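Local coordinates for periplasmic molybdate-binding protein (Azotobacter vinelandii, PDB 1ATG) that binds molybdate and tungstate in a pocket between its two domains, probably as the periplasmic receptor of an ABC transporter for molybdate, at residues A[100-105]-A[135-140]; A[83-88]-A[148-153]; A[122-127]-A[184-189]. All blocks are in the same frame, centred on the assembly; numbering follows the deposited sequence.

Interaction 1. Residues A[100-105]-A[135-140]; sequences AGNGWR and TAQERI
The guanidinium of Arg139 lies over one face of the Trp104 indole, and its N-H groups are met by backbone carbonyls of the loop 100-105 and by two side-chain amides. Arg139 NH2 sits 3.1 Å above the plane of the Trp104 ring, over its centre, while Arg139 CZ stands 3.9 Å from the centroid of the six-membered ring, a cation-pi contact. The two planes are not parallel but 39° apart. A bend at chi3 (72°) turns NE out of the line of the chain, and Arg139 NE donates to Arg105 O at 3.2 Å, the acceptor lying in the guanidinium plane. Arg139 NH2 gives a nearly straight bond to a lone pair of Gly101 O (3.0 Å). It also donates to Trp104 O, which stands well out of the guanidinium plane. Arg139 NH1 bonds to Gln137 OE1 (2.9 Å) and weakly to Asn102 OD1, and a water joins Asn102 OD1 to Gln137 NE2. The indole itself is tied by NE1 to Val98 O. Three backbone carbonyls, two side-chain amide oxygens and a pi face thus surround the buried cation. Lys133 NZ also bonds to Gln137 OE1, and this shared oxygen probably eases the closeness of the two like charges.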
ATOM      1  N   ALA A 100      -7.426  20.885  -9.637  1.00  8.33           N
ATOM      2  CA  ALA A 100      -7.091  21.913 -10.612  1.00  9.97           C
ATOM      3  C   ALA A 100      -7.217  23.322 -10.057  1.00 11.38           C
ATOM      4  O   ALA A 100      -6.871  24.276 -10.769  1.00 13.73           O
ATOM      5  CB  ALA A 100      -7.986  21.753 -11.838  1.00 11.77           C
ATOM      6  N   GLY A 101      -7.674  23.485  -8.826  1.00 11.14           N
ATOM      7  CA  GLY A 101      -7.853  24.799  -8.232  1.00 11.76           C
ATOM      8  C   GLY A 101      -6.768  25.170  -7.227  1.00 10.83           C
ATOM      9  O   GLY A 101      -5.809  24.453  -6.973  1.00 10.81           O
ATOM     10  N   ASN A 102      -6.961  26.355  -6.647  1.00 10.98           N
ATOM     11  CA  ASN A 102      -6.020  26.905  -5.674  1.00 11.98           C
ATOM     12  C   ASN A 102      -6.627  27.020  -4.292  1.00 12.29           C
ATOM     13  O   ASN A 102      -6.170  27.817  -3.461  1.00 14.28           O
ATOM     14  CB  ASN A 102      -5.512  28.262  -6.180  1.00 15.80           C
ATOM     15  CG  ASN A 102      -4.767  28.154  -7.495  1.00 20.26           C
ATOM     16  OD1 ASN A 102      -3.971  27.240  -7.721  1.00 22.22           O
ATOM     17  ND2 ASN A 102      -5.030  29.097  -8.396  1.00 26.95           N
ATOM     18  N   GLY A 103      -7.614  26.191  -3.977  1.00 12.31           N
ATOM     19  CA  GLY A 103      -8.279  26.172  -2.686  1.00 12.24           C
ATOM     20  C   GLY A 103      -7.635  25.275  -1.641  1.00 10.03           C
ATOM     21  O   GLY A 103      -8.262  24.880  -0.656  1.00 11.81           O
ATOM     22  N   TRP A 104      -6.358  24.978  -1.781  1.00  8.69           N
ATOM     23  CA  TRP A 104      -5.615  24.116  -0.869  1.00  7.90           C
ATOM     24  C   TRP A 104      -4.142  24.437  -1.072  1.00  6.86           C
ATOM     25  O   TRP A 104      -3.756  24.974  -2.129  1.00  8.39           O
ATOM     26  CB  TRP A 104      -5.903  22.643  -1.127  1.00  7.39           C
ATOM     27  CG  TRP A 104      -5.715  22.230  -2.557  1.00  7.61           C
ATOM     28  CD1 TRP A 104      -6.638  22.332  -3.565  1.00  8.17           C
ATOM     29  CD2 TRP A 104      -4.539  21.669  -3.142  1.00  6.43           C
ATOM     30  NE1 TRP A 104      -6.103  21.863  -4.737  1.00  8.92           N
ATOM     31  CE2 TRP A 104      -4.824  21.440  -4.511  1.00  7.21           C
ATOM     32  CE3 TRP A 104      -3.285  21.310  -2.662  1.00  6.32           C
ATOM     33  CZ2 TRP A 104      -3.878  20.898  -5.372  1.00  7.29           C
ATOM     34  CZ3 TRP A 104      -2.354  20.774  -3.517  1.00  6.24           C
ATOM     35  CH2 TRP A 104      -2.649  20.559  -4.875  1.00  7.81           C
ATOM     36  N   ARG A 105      -3.324  24.078  -0.108  1.00  5.52           N
ATOM     37  CA  ARG A 105      -1.912  24.417  -0.113  1.00  5.69           C
ATOM     38  C   ARG A 105      -1.063  23.293  -0.669  1.00  5.05           C
ATOM     39  O   ARG A 105      -0.568  23.417  -1.799  1.00  8.07           O
ATOM     40  CB  ARG A 105      -1.489  24.824   1.307  1.00  5.70           C
ATOM     41  CG  ARG A 105      -2.182  26.110   1.779  1.00  6.67           C
ATOM     42  CD  ARG A 105      -2.039  26.292   3.286  1.00  7.32           C
ATOM     43  NE  ARG A 105      -2.993  25.377   3.952  1.00  6.04           N
ATOM     44  CZ  ARG A 105      -3.278  25.489   5.248  1.00  6.20           C
ATOM     45  NH1 ARG A 105      -2.674  26.401   5.995  1.00  6.70           N
ATOM     46  NH2 ARG A 105      -4.156  24.680   5.800  1.00  7.25           N
ATOM     47  N   THR A 135       4.041  20.706  -9.562  1.00  7.62           N
ATOM     48  CA  THR A 135       5.461  20.603  -9.261  1.00  8.16           C
ATOM     49  C   THR A 135       6.100  21.989  -9.317  1.00  8.40           C
ATOM     50  O   THR A 135       6.831  22.387  -8.403  1.00 10.07           O
ATOM     51  CB  THR A 135       6.145  19.659 -10.261  1.00  8.73           C
ATOM     52  OG1 THR A 135       5.587  18.340 -10.124  1.00  8.42           O
ATOM     53  CG2 THR A 135       7.645  19.572 -10.015  1.00 11.15           C
ATOM     54  N   ALA A 136       5.790  22.771 -10.354  1.00  9.44           N
ATOM     55  CA  ALA A 136       6.337  24.121 -10.489  1.00  9.48           C
ATOM     56  C   ALA A 136       5.913  25.020  -9.333  1.00 10.66           C
ATOM     57  O   ALA A 136       6.688  25.865  -8.849  1.00 10.70           O
ATOM     58  CB  ALA A 136       5.894  24.747 -11.803  1.00 10.73           C
ATOM     59  N   GLN A 137       4.670  24.856  -8.883  1.00  9.61           N
ATOM     60  CA  GLN A 137       4.136  25.615  -7.764  1.00  9.57           C
ATOM     61  C   GLN A 137       4.616  25.098  -6.420  1.00  9.42           C
ATOM     62  O   GLN A 137       4.232  25.667  -5.376  1.00  9.84           O
ATOM     63  CB  GLN A 137       2.605  25.573  -7.817  1.00 10.45           C
ATOM     64  CG  GLN A 137       2.067  26.345  -9.017  1.00 11.15           C
ATOM     65  CD  GLN A 137       0.573  26.234  -9.162  1.00 12.96           C
ATOM     66  OE1 GLN A 137      -0.084  25.341  -8.604  1.00 11.87           O
ATOM     67  NE2 GLN A 137      -0.009  27.151  -9.921  1.00 14.16           N
ATOM     68  N   GLU A 138       5.387  24.033  -6.365  1.00  8.50           N
ATOM     69  CA  GLU A 138       5.900  23.454  -5.137  1.00  9.52           C
ATOM     70  C   GLU A 138       4.782  23.036  -4.193  1.00  7.49           C
ATOM     71  O   GLU A 138       4.872  23.137  -2.956  1.00  9.39           O
ATOM     72  CB  GLU A 138       6.897  24.421  -4.469  1.00 11.67           C
ATOM     73  CG  GLU A 138       8.116  24.662  -5.358  1.00 16.63           C
ATOM     74  CD  GLU A 138       9.229  25.405  -4.647  1.00 23.62           C
ATOM     75  OE1 GLU A 138       8.930  26.368  -3.914  1.00 30.61           O
ATOM     76  OE2 GLU A 138      10.404  25.018  -4.822  1.00 32.56           O
ATOM     77  N   ARG A 139       3.687  22.550  -4.765  1.00  6.71           N
ATOM     78  CA  ARG A 139       2.562  22.113  -3.936  1.00  6.67           C
ATOM     79  C   ARG A 139       2.610  20.646  -3.600  1.00  5.79           C
ATOM     80  O   ARG A 139       1.874  20.233  -2.693  1.00  6.85           O
ATOM     81  CB  ARG A 139       1.258  22.524  -4.614  1.00  8.92           C
ATOM     82  CG  ARG A 139       1.182  24.056  -4.491  1.00 10.96           C
ATOM     83  CD  ARG A 139       0.067  24.601  -5.330  1.00 11.65           C
ATOM     84  NE  ARG A 139      -1.255  24.304  -4.796  1.00  9.34           N
ATOM     85  CZ  ARG A 139      -2.359  24.492  -5.507  1.00  9.61           C
ATOM     86  NH1 ARG A 139      -2.266  24.930  -6.766  1.00 10.40           N
ATOM     87  NH2 ARG A 139      -3.546  24.253  -5.001  1.00  9.16           N
ATOM     88  N   ILE A 140       3.449  19.870  -4.258  1.00  6.42           N
ATOM     89  CA  ILE A 140       3.543  18.454  -3.938  1.00  5.70           C
ATOM     90  C   ILE A 140       4.616  18.269  -2.887  1.00  6.69           C
ATOM     91  O   ILE A 140       5.745  18.762  -3.058  1.00  8.76           O
ATOM     92  CB  ILE A 140       3.887  17.623  -5.183  1.00  6.66           C
ATOM     93  CG1 ILE A 140       2.801  17.753  -6.243  1.00  6.76           C
ATOM     94  CG2 ILE A 140       4.125  16.170  -4.802  1.00  7.11           C
ATOM     95  CD1 ILE A 140       3.193  17.193  -7.601  1.00  7.82           C
TER
HETATM   96  O   HOH W   1      -2.565  27.726  -9.827  1.00 43.84           O

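Interaction 2. Residues A[83-88]-A[148-153]; sequences VLWSAK and QAHSQT. With SO4 (sulfate ion), chain D.
Two aromatic rings that lie almost parallel yet barely overlap are the odd feature here: the planes of the Trp85 six-membered ring and the His150 imidazole are only 9° apart, but the rings are slid so far that their centroids stand 5.3 Å from each other. What touches is a corner of each, Trp85 CZ3 against His150 CD2 at 3.5 Å. The indole gets there because CG is anti to the backbone N (chi1 -176°), and its NE1 is bonded elsewhere, to Pro176 O. Thr153, one turn further along the helix, packs obliquely against the same ring. Its CG2 lies 3.4 Å from Trp85 CE3 and equally close to Trp85 O, so the methyl branch faces the strand. The hydroxyl turns back instead: Thr153 OG1 bonds to Ala149 O at 2.8 Å, an oxygen that Thr153 N reaches from the opposite face of its plane. No direct hydrogen bond joins the two segments; a water bridges Ala87 N and Thr153 O. The His150 side chain lies about 9 Å from the bound tungstate, near Val146 of the pocket. This is a helix packed on the sheet of its domain: strand 83-86 and helix 148-153 approach to 9.2 Å, their N-to-C directions 30° apart, strand 160-164 contributes Val163 to both Trp85 and His150, and strand 107-110 offers Ala108 to Thr153.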
ATOM      1  N   VAL A  83      -6.826   6.681  -3.282  1.00  3.56           N
ATOM      2  CA  VAL A  83      -7.805   7.668  -2.876  1.00  4.26           C
ATOM      3  C   VAL A  83      -7.160   9.037  -2.705  1.00  3.30           C
ATOM      4  O   VAL A  83      -6.053   9.128  -2.119  1.00  4.75           O
ATOM      5  CB  VAL A  83      -8.499   7.333  -1.538  1.00  5.92           C
ATOM      6  CG1 VAL A  83      -9.786   8.148  -1.410  1.00  7.27           C
ATOM      7  CG2 VAL A  83      -8.807   5.865  -1.348  1.00  8.46           C
ATOM      8  N   LEU A  84      -7.793  10.069  -3.222  1.00  3.73           N
ATOM      9  CA  LEU A  84      -7.420  11.441  -2.884  1.00  3.56           C
ATOM     10  C   LEU A  84      -8.225  11.781  -1.622  1.00  3.72           C
ATOM     11  O   LEU A  84      -9.469  11.641  -1.618  1.00  4.86           O
ATOM     12  CB  LEU A  84      -7.801  12.395  -4.006  1.00  4.40           C
ATOM     13  CG  LEU A  84      -7.533  13.874  -3.680  1.00  4.04           C
ATOM     14  CD1 LEU A  84      -6.046  14.154  -3.556  1.00  5.77           C
ATOM     15  CD2 LEU A  84      -8.154  14.757  -4.752  1.00  5.69           C
ATOM     16  N   TRP A  85      -7.548  12.154  -0.558  1.00  3.51           N
ATOM     17  CA  TRP A  85      -8.202  12.343   0.725  1.00  3.68           C
ATOM     18  C   TRP A  85      -7.800  13.681   1.312  1.00  4.70           C
ATOM     19  O   TRP A  85      -6.709  14.191   1.105  1.00  4.36           O
ATOM     20  CB  TRP A  85      -7.725  11.213   1.654  1.00  4.44           C
ATOM     21  CG  TRP A  85      -8.350  11.165   3.014  1.00  4.13           C
ATOM     22  CD1 TRP A  85      -9.687  11.234   3.315  1.00  5.23           C
ATOM     23  CD2 TRP A  85      -7.661  11.067   4.264  1.00  4.24           C
ATOM     24  NE1 TRP A  85      -9.856  11.155   4.678  1.00  5.35           N
ATOM     25  CE2 TRP A  85      -8.641  11.061   5.286  1.00  4.57           C
ATOM     26  CE3 TRP A  85      -6.321  10.958   4.636  1.00  4.37           C
ATOM     27  CZ2 TRP A  85      -8.308  10.957   6.628  1.00  5.49           C
ATOM     28  CZ3 TRP A  85      -6.008  10.848   5.981  1.00  5.88           C
ATOM     29  CH2 TRP A  85      -6.998  10.839   6.966  1.00  6.82           C
ATOM     30  N   SER A  86      -8.719  14.232   2.101  1.00  4.28           N
ATOM     31  CA  SER A  86      -8.437  15.341   2.979  1.00  5.19           C
ATOM     32  C   SER A  86      -9.097  15.031   4.330  1.00  4.69           C
ATOM     33  O   SER A  86     -10.212  14.494   4.368  1.00  5.57           O
ATOM     34  CB  SER A  86      -8.953  16.681   2.470  1.00  4.90           C
ATOM     35  OG  SER A  86      -8.709  17.733   3.410  1.00  4.61           O
ATOM     36  N   ALA A  87      -8.473  15.475   5.410  1.00  5.23           N
ATOM     37  CA  ALA A  87      -9.118  15.414   6.718  1.00  6.72           C
ATOM     38  C   ALA A  87     -10.269  16.423   6.765  1.00  6.03           C
ATOM     39  O   ALA A  87     -11.142  16.292   7.635  1.00  7.53           O
ATOM     40  CB  ALA A  87      -8.127  15.700   7.840  1.00  7.33           C
ATOM     41  N   LYS A  88     -10.318  17.420   5.901  1.00  5.88           N
ATOM     42  CA  LYS A  88     -11.375  18.421   5.945  1.00  7.22           C
ATOM     43  C   LYS A  88     -12.593  17.992   5.164  1.00  7.44           C
ATOM     44  O   LYS A  88     -12.529  17.812   3.945  1.00  7.81           O
ATOM     45  CB  LYS A  88     -10.868  19.741   5.329  1.00  8.29           C
ATOM     46  CG  LYS A  88     -11.910  20.850   5.386  1.00 13.80           C
ATOM     47  CD  LYS A  88     -11.379  22.236   5.063  1.00 16.27           C
ATOM     48  CE  LYS A  88     -12.493  23.267   5.215  1.00 21.70           C
ATOM     49  NZ  LYS A  88     -12.124  24.585   4.632  1.00 23.66           N
ATOM     50  N   GLN A 148       3.511   7.550   5.508  1.00  4.75           N
ATOM     51  CA  GLN A 148       3.797   8.951   5.818  1.00  5.65           C
ATOM     52  C   GLN A 148       2.847   9.892   5.094  1.00  5.31           C
ATOM     53  O   GLN A 148       2.385  10.865   5.706  1.00  5.78           O
ATOM     54  CB  GLN A 148       5.256   9.281   5.516  1.00  6.36           C
ATOM     55  CG  GLN A 148       5.604  10.739   5.806  1.00 11.18           C
ATOM     56  CD  GLN A 148       7.093  10.992   5.709  1.00 11.62           C
ATOM     57  OE1 GLN A 148       7.671  11.202   4.645  1.00 12.93           O
ATOM     58  NE2 GLN A 148       7.760  10.970   6.868  1.00 17.83           N
ATOM     59  N   ALA A 149       2.461   9.627   3.838  1.00  4.85           N
ATOM     60  CA  ALA A 149       1.487  10.480   3.162  1.00  4.82           C
ATOM     61  C   ALA A 149       0.178  10.504   3.951  1.00  4.90           C
ATOM     62  O   ALA A 149      -0.430  11.557   4.124  1.00  4.73           O
ATOM     63  CB  ALA A 149       1.268   9.993   1.743  1.00  5.43           C
ATOM     64  N   HIS A 150      -0.236   9.308   4.396  1.00  4.29           N
ATOM     65  CA  HIS A 150      -1.456   9.240   5.201  1.00  4.98           C
ATOM     66  C   HIS A 150      -1.330  10.008   6.517  1.00  4.55           C
ATOM     67  O   HIS A 150      -2.245  10.743   6.882  1.00  4.84           O
ATOM     68  CB  HIS A 150      -1.821   7.764   5.455  1.00  5.24           C
ATOM     69  CG  HIS A 150      -2.920   7.656   6.466  1.00  5.71           C
ATOM     70  ND1 HIS A 150      -2.650   7.337   7.775  1.00  8.39           N
ATOM     71  CD2 HIS A 150      -4.254   7.863   6.368  1.00  6.09           C
ATOM     72  CE1 HIS A 150      -3.790   7.346   8.457  1.00  8.44           C
ATOM     73  NE2 HIS A 150      -4.768   7.662   7.638  1.00  6.72           N
ATOM     74  N   SER A 151      -0.213   9.846   7.219  1.00  4.71           N
ATOM     75  CA  SER A 151       0.024  10.561   8.467  0.60  6.05           C
ATOM     76  C   SER A 151      -0.053  12.075   8.278  1.00  5.72           C
ATOM     77  O   SER A 151      -0.695  12.808   9.044  1.00  6.26           O
ATOM     78  CB  SER A 151       1.440  10.246   8.998  0.60  7.62           C
ATOM     79  OG  SER A 151       1.679  11.126  10.094  0.60 11.96           O
ATOM     80  N   GLN A 152       0.610  12.553   7.235  1.00  5.38           N
ATOM     81  CA  GLN A 152       0.632  13.986   6.950  1.00  5.37           C
ATOM     82  C   GLN A 152      -0.745  14.520   6.633  1.00  4.37           C
ATOM     83  O   GLN A 152      -1.114  15.637   7.013  1.00  5.38           O
ATOM     84  CB  GLN A 152       1.568  14.252   5.780  1.00  5.58           C
ATOM     85  CG  GLN A 152       3.033  13.991   6.067  1.00  8.94           C
ATOM     86  CD  GLN A 152       3.561  14.656   7.323  1.00 15.64           C
ATOM     87  OE1 GLN A 152       3.494  15.876   7.470  1.00 17.04           O
ATOM     88  NE2 GLN A 152       4.078  13.872   8.263  1.00 20.33           N
ATOM     89  N   THR A 153      -1.541  13.738   5.897  1.00  4.57           N
ATOM     90  CA  THR A 153      -2.885  14.166   5.554  1.00  5.24           C
ATOM     91  C   THR A 153      -3.808  14.082   6.758  1.00  4.06           C
ATOM     92  O   THR A 153      -4.626  14.971   6.996  1.00  4.89           O
ATOM     93  CB  THR A 153      -3.429  13.317   4.386  1.00  4.36           C
ATOM     94  OG1 THR A 153      -2.477  13.323   3.312  1.00  4.69           O
ATOM     95  CG2 THR A 153      -4.719  13.901   3.850  1.00  5.14           C
TER
HETATM   96  S   SO4 D 451       5.193  10.360   9.812  0.50 14.83           S
HETATM   97  O1  SO4 D 451       4.910  10.196  11.281  0.50 17.89           O
HETATM   98  O2  SO4 D 451       4.292  11.432   9.281  0.50 17.35           O
HETATM   99  O3  SO4 D 451       4.928   9.066   9.106  0.50 17.08           O
HETATM  100  O4  SO4 D 451       6.620  10.758   9.612  0.50 16.76           O
HETATM  101  O   HOH W   2      -5.897  16.848   5.449  1.00  4.93           O

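Interaction 3. Residues A[122-127]-A[184-189]; sequences TQVLTH and ANYYEP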
ATOM      1  N   THR A 122       0.940   9.997  -8.665  1.00  4.56           N
ATOM      2  CA  THR A 122       1.619  10.781  -9.697  1.00  4.92           C
ATOM      3  C   THR A 122       1.027  10.527 -11.076  1.00  4.82           C
ATOM      4  O   THR A 122       0.801  11.468 -11.841  1.00  5.05           O
ATOM      5  CB  THR A 122       3.115  10.439  -9.667  1.00  5.65           C
ATOM      6  OG1 THR A 122       3.629  10.728  -8.355  1.00  6.80           O
ATOM      7  CG2 THR A 122       3.888  11.277 -10.668  1.00  7.40           C
ATOM      8  N   GLN A 123       0.680   9.268 -11.352  1.00  5.28           N
ATOM      9  CA  GLN A 123       0.022   8.928 -12.596  1.00  4.88           C
ATOM     10  C   GLN A 123      -1.318   9.643 -12.734  1.00  5.11           C
ATOM     11  O   GLN A 123      -1.662  10.049 -13.851  1.00  5.25           O
ATOM     12  CB  GLN A 123      -0.180   7.410 -12.720  1.00  6.70           C
ATOM     13  CG  GLN A 123       1.133   6.702 -13.036  1.00  5.89           C
ATOM     14  CD  GLN A 123       1.032   5.199 -12.967  1.00  5.17           C
ATOM     15  OE1 GLN A 123       0.126   4.627 -12.362  1.00  5.99           O
ATOM     16  NE2 GLN A 123       2.024   4.533 -13.590  1.00  7.47           N
ATOM     17  N   VAL A 124      -2.069   9.804 -11.648  1.00  4.85           N
ATOM     18  CA  VAL A 124      -3.328  10.536 -11.726  1.00  4.87           C
ATOM     19  C   VAL A 124      -3.066  11.986 -12.101  1.00  5.34           C
ATOM     20  O   VAL A 124      -3.760  12.543 -12.957  1.00  5.93           O
ATOM     21  CB  VAL A 124      -4.100  10.454 -10.408  1.00  4.18           C
ATOM     22  CG1 VAL A 124      -5.324  11.360 -10.412  1.00  5.81           C
ATOM     23  CG2 VAL A 124      -4.503   9.002 -10.147  1.00  5.32           C
ATOM     24  N   LEU A 125      -2.084  12.632 -11.463  1.00  4.77           N
ATOM     25  CA  LEU A 125      -1.777  14.013 -11.840  1.00  5.80           C
ATOM     26  C   LEU A 125      -1.340  14.120 -13.295  1.00  5.24           C
ATOM     27  O   LEU A 125      -1.737  15.058 -13.995  1.00  6.09           O
ATOM     28  CB  LEU A 125      -0.730  14.616 -10.912  1.00  5.22           C
ATOM     29  CG  LEU A 125      -1.139  14.726  -9.436  1.00  6.10           C
ATOM     30  CD1 LEU A 125      -0.030  15.463  -8.700  1.00  6.52           C
ATOM     31  CD2 LEU A 125      -2.469  15.426  -9.254  1.00  7.30           C
ATOM     32  N   THR A 126      -0.562  13.151 -13.764  1.00  5.58           N
ATOM     33  CA  THR A 126      -0.166  13.158 -15.177  1.00  5.91           C
ATOM     34  C   THR A 126      -1.393  12.988 -16.044  1.00  6.86           C
ATOM     35  O   THR A 126      -1.534  13.653 -17.094  1.00  6.98           O
ATOM     36  CB  THR A 126       0.841  12.016 -15.394  1.00  7.33           C
ATOM     37  OG1 THR A 126       2.055  12.372 -14.721  1.00  7.61           O
ATOM     38  CG2 THR A 126       1.098  11.735 -16.867  1.00  8.26           C
ATOM     39  N   HIS A 127      -2.311  12.104 -15.673  1.00  5.67           N
ATOM     40  CA  HIS A 127      -3.519  11.893 -16.465  1.00  6.60           C
ATOM     41  C   HIS A 127      -4.326  13.168 -16.629  1.00  6.78           C
ATOM     42  O   HIS A 127      -4.901  13.415 -17.700  1.00  8.07           O
ATOM     43  CB  HIS A 127      -4.364  10.789 -15.817  1.00  7.08           C
ATOM     44  CG  HIS A 127      -5.543  10.366 -16.641  1.00  6.44           C
ATOM     45  ND1 HIS A 127      -5.477   9.376 -17.599  1.00  8.13           N
ATOM     46  CD2 HIS A 127      -6.811  10.820 -16.651  1.00  9.31           C
ATOM     47  CE1 HIS A 127      -6.678   9.246 -18.145  1.00  9.25           C
ATOM     48  NE2 HIS A 127      -7.497  10.113 -17.611  1.00 10.12           N
ATOM     49  N   ALA A 184     -10.346   4.042 -12.513  1.00  6.83           N
ATOM     50  CA  ALA A 184      -9.325   3.033 -12.771  1.00  5.43           C
ATOM     51  C   ALA A 184      -8.506   3.229 -14.037  1.00  5.83           C
ATOM     52  O   ALA A 184      -7.438   2.645 -14.132  1.00  6.20           O
ATOM     53  CB  ALA A 184      -9.957   1.644 -12.763  1.00  9.11           C
ATOM     54  N   ASN A 185      -8.969   4.076 -14.947  1.00  5.82           N
ATOM     55  CA  ASN A 185      -8.180   4.388 -16.132  1.00  6.72           C
ATOM     56  C   ASN A 185      -7.268   5.588 -15.919  1.00  7.35           C
ATOM     57  O   ASN A 185      -6.541   5.960 -16.845  1.00  8.17           O
ATOM     58  CB  ASN A 185      -9.081   4.621 -17.348  1.00  8.62           C
ATOM     59  CG  ASN A 185     -10.056   5.762 -17.178  1.00 10.82           C
ATOM     60  OD1 ASN A 185     -10.655   5.979 -16.130  1.00 10.51           O
ATOM     61  ND2 ASN A 185     -10.258   6.539 -18.237  1.00 15.28           N
ATOM     62  N   TYR A 186      -7.237   6.169 -14.712  1.00  5.85           N
ATOM     63  CA  TYR A 186      -6.397   7.324 -14.455  1.00  5.96           C
ATOM     64  C   TYR A 186      -5.005   6.951 -13.962  1.00  5.29           C
ATOM     65  O   TYR A 186      -4.155   7.847 -13.873  1.00  7.38           O
ATOM     66  CB  TYR A 186      -7.024   8.281 -13.443  1.00  6.46           C
ATOM     67  CG  TYR A 186      -8.180   9.124 -13.911  1.00  7.01           C
ATOM     68  CD1 TYR A 186      -9.115   8.685 -14.841  1.00  8.97           C
ATOM     69  CD2 TYR A 186      -8.351  10.405 -13.387  1.00  7.87           C
ATOM     70  CE1 TYR A 186     -10.162   9.492 -15.239  1.00  9.02           C
ATOM     71  CE2 TYR A 186      -9.399  11.222 -13.775  1.00  9.39           C
ATOM     72  CZ  TYR A 186     -10.308  10.750 -14.701  1.00  9.65           C
ATOM     73  OH  TYR A 186     -11.362  11.547 -15.098  1.00 13.28           O
ATOM     74  N   TYR A 187      -4.795   5.695 -13.602  1.00  5.53           N
ATOM     75  CA  TYR A 187      -3.529   5.212 -13.098  1.00  5.08           C
ATOM     76  C   TYR A 187      -3.452   3.710 -13.362  1.00  5.04           C
ATOM     77  O   TYR A 187      -4.506   3.081 -13.555  1.00  5.95           O
ATOM     78  CB  TYR A 187      -3.379   5.480 -11.606  1.00  5.28           C
ATOM     79  CG  TYR A 187      -4.399   4.875 -10.668  1.00  4.83           C
ATOM     80  CD1 TYR A 187      -5.681   5.381 -10.522  1.00  4.74           C
ATOM     81  CD2 TYR A 187      -4.060   3.766  -9.904  1.00  4.98           C
ATOM     82  CE1 TYR A 187      -6.581   4.829  -9.635  1.00  5.12           C
ATOM     83  CE2 TYR A 187      -4.963   3.200  -9.021  1.00  4.64           C
ATOM     84  CZ  TYR A 187      -6.224   3.733  -8.894  1.00  4.73           C
ATOM     85  OH  TYR A 187      -7.068   3.162  -7.969  1.00  5.58           O
ATOM     86  N   GLU A 188      -2.260   3.144 -13.327  1.00  5.19           N
ATOM     87  CA  GLU A 188      -2.182   1.688 -13.520  1.00  5.75           C
ATOM     88  C   GLU A 188      -2.589   0.996 -12.236  1.00  4.29           C
ATOM     89  O   GLU A 188      -2.175   1.408 -11.147  1.00  4.76           O
ATOM     90  CB  GLU A 188      -0.753   1.324 -13.922  1.00  5.56           C
ATOM     91  CG  GLU A 188      -0.345   1.895 -15.281  1.00  6.33           C
ATOM     92  CD  GLU A 188      -1.016   1.222 -16.457  1.00  7.88           C
ATOM     93  OE1 GLU A 188      -1.719   0.194 -16.318  1.00  7.12           O
ATOM     94  OE2 GLU A 188      -0.844   1.679 -17.610  1.00 11.91           O
ATOM     95  N   PRO A 189      -3.367  -0.075 -12.289  1.00  4.58           N
ATOM     96  CA  PRO A 189      -3.822  -0.756 -11.080  1.00  4.89           C
ATOM     97  C   PRO A 189      -2.700  -1.134 -10.145  1.00  4.95           C
ATOM     98  O   PRO A 189      -1.597  -1.553 -10.503  1.00  5.35           O
ATOM     99  CB  PRO A 189      -4.612  -1.941 -11.604  1.00  6.11           C
ATOM    100  CG  PRO A 189      -5.129  -1.467 -12.926  1.00  6.01           C
ATOM    101  CD  PRO A 189      -4.015  -0.625 -13.499  1.00  5.35           C
TER
HETATM  102  O   HOH W   3       0.232   2.522 -10.560  1.00  7.76           O
HETATM  103  O   HOH W   4      -3.630   7.327 -18.148  1.00 17.66           O
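Val124 and Tyr187 meet in the tightly packed part of this contact, Val124 CG2 lying 3.8 Å from Tyr187 CD1, with the two side chains side by side and pointing the same way. Next to them His127 and Tyr186 form an offset stack, their ring centroids 4.2 Å apart and the planes inclined by 25°. The imidazole presents His127 CD2 to the centre of the Tyr186 ring face, 3.4 Å above its plane, and CA of Tyr186 in turn lies over the imidazole, offset toward its rim, in a CH-pi contact. His127 CG is anti to the backbone N (chi1 -173°), which sets it on the side of the loop. An alanine in place of Tyr186 would remove the phenol ring from CD2 and NE2 of His127 and, although CA would still lie over the imidazole, would probably leave that ring freer to turn. This is the last part of helix 116-127, which belongs to one of the two domains of a periplasmic binding protein of the PBP clan, held here to the irregular loop that leads into strand 191-196. Tyr187 carries its hydroxyl away from the helix to Leu82 N, in strand 75-86. The other side is bridged by water as well as by a direct bond. Gln123 OE1 accepts from Glu188 N at 3.0 Å, a fairly straight bond whose donor stands 46° above the amide carbonyl plane, and one water donates both to this oxygen and to Glu188 O. At the ND1 edge of the imidazole a second water sits 2.8 Å from His127 ND1 and makes a weak, long bond to Asn185 O.

How the interactions relate
All three contacts lie in the same lobe of the protein. Along the chain the segments come in the order 83-88, 100-105, 122-127, 135-140, 148-153, 184-189, so interaction 1 is nested within the loop closed by interaction 2, while interaction 3 crosses both. Centres are about 15 Å apart for interactions 1 and 2 and about 18 Å for the other pairs. Interactions 1 and 3 touch, Ile140 CD1 meeting Leu125 CD1 at 3.8 Å, where the consecutive helices 116-127 and 131-136 adjoin. Strand 160-164 packs on interaction 2 through Val163 and on interaction 3 through Phe162 against Val124. Helices 116-127 and 146-154 both start at the tungstate pocket, so interactions 3 and 2 probably help to set how they sit in this domain.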